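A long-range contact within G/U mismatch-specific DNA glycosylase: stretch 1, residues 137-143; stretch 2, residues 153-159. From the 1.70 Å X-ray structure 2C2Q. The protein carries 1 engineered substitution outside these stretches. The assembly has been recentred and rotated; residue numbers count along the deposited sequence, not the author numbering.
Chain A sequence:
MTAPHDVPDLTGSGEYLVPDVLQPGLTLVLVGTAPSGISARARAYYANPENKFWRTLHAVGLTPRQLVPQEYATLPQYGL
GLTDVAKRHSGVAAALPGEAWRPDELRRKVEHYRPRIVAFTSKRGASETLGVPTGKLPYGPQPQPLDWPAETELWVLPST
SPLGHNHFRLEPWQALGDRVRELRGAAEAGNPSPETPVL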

# COMPACT_ATOMS: atom_id res chain seq x y z
N LEU A 137 15.50 6.70 -2.46
CA LEU A 137 14.88 5.48 -1.95
C LEU A 137 15.17 4.28 -2.83
O LEU A 137 14.81 4.28 -4.01
CB LEU A 137 13.35 5.68 -1.83
CG LEU A 137 12.91 6.70 -0.79
CD1 LEU A 137 11.47 7.15 -0.98
CD2 LEU A 137 13.19 6.18 0.61
N PRO A 138 15.81 3.25 -2.29
CA PRO A 138 15.91 1.99 -3.02
C PRO A 138 14.57 1.24 -2.94
O PRO A 138 13.79 1.53 -2.04
CB PRO A 138 17.02 1.24 -2.27
CG PRO A 138 16.84 1.70 -0.84
CD PRO A 138 16.50 3.18 -0.98
N TYR A 139 14.32 0.34 -3.88
CA TYR A 139 13.22 -0.61 -3.80
C TYR A 139 13.55 -1.74 -2.81
O TYR A 139 14.72 -2.11 -2.65
CB TYR A 139 12.98 -1.20 -5.17
CG TYR A 139 12.40 -0.21 -6.15
CD1 TYR A 139 11.22 0.46 -5.87
CD2 TYR A 139 13.06 0.10 -7.36
CE1 TYR A 139 10.67 1.38 -6.75
CE2 TYR A 139 12.52 1.03 -8.26
CZ TYR A 139 11.31 1.65 -7.95
OH TYR A 139 10.74 2.56 -8.79
N GLY A 140 12.53 -2.31 -2.18
CA GLY A 140 12.74 -3.37 -1.19
C GLY A 140 12.66 -2.89 0.24
O GLY A 140 12.20 -1.76 0.53
N PRO A 141 13.14 -3.71 1.19
CA PRO A 141 13.05 -3.34 2.57
C PRO A 141 13.87 -2.14 2.80
O PRO A 141 14.92 -1.99 2.18
CB PRO A 141 13.65 -4.53 3.35
CG PRO A 141 13.86 -5.54 2.43
CD PRO A 141 13.79 -5.01 0.99
N GLN A 142 13.40 -1.29 3.68
CA GLN A 142 14.14 -0.12 4.04
C GLN A 142 14.82 -0.37 5.38
O GLN A 142 14.34 -1.17 6.17
CB GLN A 142 13.21 1.06 4.13
CG GLN A 142 12.38 1.25 2.85
CD GLN A 142 13.23 1.77 1.67
OE1 GLN A 142 13.77 2.89 1.72
NE2 GLN A 142 13.33 0.98 0.62
N PRO A 143 15.98 0.25 5.61
CA PRO A 143 16.50 0.34 6.98
C PRO A 143 15.37 0.76 7.91
O PRO A 143 14.57 1.63 7.55
CB PRO A 143 17.57 1.43 6.87
CG PRO A 143 18.15 1.19 5.50
CD PRO A 143 16.93 0.84 4.64
N GLU A 153 8.13 -3.65 9.51
CA GLU A 153 9.13 -3.41 8.46
C GLU A 153 8.53 -2.50 7.40
O GLU A 153 7.31 -2.48 7.19
CB GLU A 153 9.39 -4.71 7.73
CG GLU A 153 10.10 -5.84 8.41
CD GLU A 153 10.08 -7.07 7.48
OE1 GLU A 153 9.64 -8.11 7.93
OE2 GLU A 153 10.52 -7.02 6.26
N LEU A 154 9.39 -1.79 6.66
CA LEU A 154 8.90 -0.77 5.70
C LEU A 154 9.54 -1.09 4.35
O LEU A 154 10.75 -1.38 4.27
CB LEU A 154 9.31 0.58 6.20
CG LEU A 154 8.70 1.94 5.82
CD1 LEU A 154 9.21 2.88 6.87
CD2 LEU A 154 9.10 2.41 4.41
N TRP A 155 8.75 -1.05 3.29
CA TRP A 155 9.21 -1.51 1.98
C TRP A 155 8.77 -0.45 1.00
O TRP A 155 7.78 0.27 1.23
CB TRP A 155 8.55 -2.85 1.59
CG TRP A 155 9.19 -4.11 2.22
CD1 TRP A 155 9.35 -4.39 3.55
CD2 TRP A 155 9.75 -5.23 1.51
NE1 TRP A 155 9.93 -5.62 3.73
CE2 TRP A 155 10.21 -6.16 2.49
CE3 TRP A 155 9.91 -5.54 0.15
CZ2 TRP A 155 10.83 -7.38 2.15
CZ3 TRP A 155 10.52 -6.77 -0.19
CH2 TRP A 155 11.00 -7.66 0.82
N VAL A 156 9.52 -0.38 -0.11
CA VAL A 156 9.18 0.57 -1.19
C VAL A 156 9.16 -0.22 -2.46
O VAL A 156 10.06 -1.05 -2.71
CB VAL A 156 10.16 1.76 -1.24
CG1 VAL A 156 9.88 2.66 -2.47
CG2 VAL A 156 10.08 2.64 0.04
N LEU A 157 8.08 -0.07 -3.25
CA LEU A 157 7.90 -0.95 -4.39
C LEU A 157 7.78 -0.15 -5.67
O LEU A 157 7.36 0.98 -5.61
CB LEU A 157 6.65 -1.84 -4.26
CG LEU A 157 6.59 -2.66 -2.95
CD1 LEU A 157 5.12 -3.25 -2.79
CD2 LEU A 157 7.56 -3.78 -2.96
N PRO A 158 8.19 -0.73 -6.81
CA PRO A 158 8.03 -0.05 -8.12
C PRO A 158 6.56 0.12 -8.41
O PRO A 158 5.79 -0.83 -8.28
CB PRO A 158 8.68 -1.04 -9.12
CG PRO A 158 9.68 -1.85 -8.28
CD PRO A 158 8.86 -2.05 -6.96
N SER A 159 6.18 1.34 -8.80
CA SER A 159 4.75 1.61 -9.17
C SER A 159 4.20 0.64 -10.24
O SER A 159 4.89 0.32 -11.23
CB SER A 159 4.58 3.08 -9.56
OG SER A 159 3.30 3.27 -10.08
O HOH W 1 12.02 -1.64 7.70

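How do the two backbones hold each other? They run antiparallel, and Gly-140 and Val-156 form a hydrogen-bonded pair: Gly-140 N donates to Val-156 O at 2.8 Å, and Val-156 N returns a bond to Gly-140 O at 3.1 Å. Two residues further along, Gln-142 N donates to Leu-154 O at 2.7 Å. Proline has no amide hydrogen, but Pro-141 sits opposite Trp-155 in a non-hydrogen-bonded pair, so the ladder loses nothing there. Where the ladder would continue, a water takes over, donating to Gln-142 O and accepting from Leu-154 N, each at 2.8 Å.

What lies between these bonds? CA-H...O contacts fill the gaps, the shortest from Trp-155 CA to Gly-140 O at 3.3 Å. Gly-140 adopts backbone angles (101/-165) that call for glycine, since a CB would be jammed against the carbonyl oxygen of the residue before and would also clash with Pro-141 CD.

Where do aromatic rings meet prolines? At two places, a proline lies over a ring face, its C-H groups directed at the pi cloud. Pro-141 CD stands 3.7 Å from the centroid of the Trp-155 six-membered ring, almost on the ring normal; Pro-158 CG lies 3.6 Å from the centroid of the Tyr-139 ring. The Trp-155 indole is further anchored within its own stretch, NE1 donating to Glu-153 OE2 at 3.0 Å.

How does a polar glutamine fit against Val-156? The Gln-142 side chain folds back along its own stretch, with chi1 and chi2 both m, and NE2 donates to Pro-138 O at 2.8 Å and to Gly-140 O at 3.0 Å. With the amide nitrogen so satisfied, Gln-142 CD can rest 3.7 Å from Val-156 CG2, while Gln-142 CG packs 3.8 Å from Leu-154 CD2.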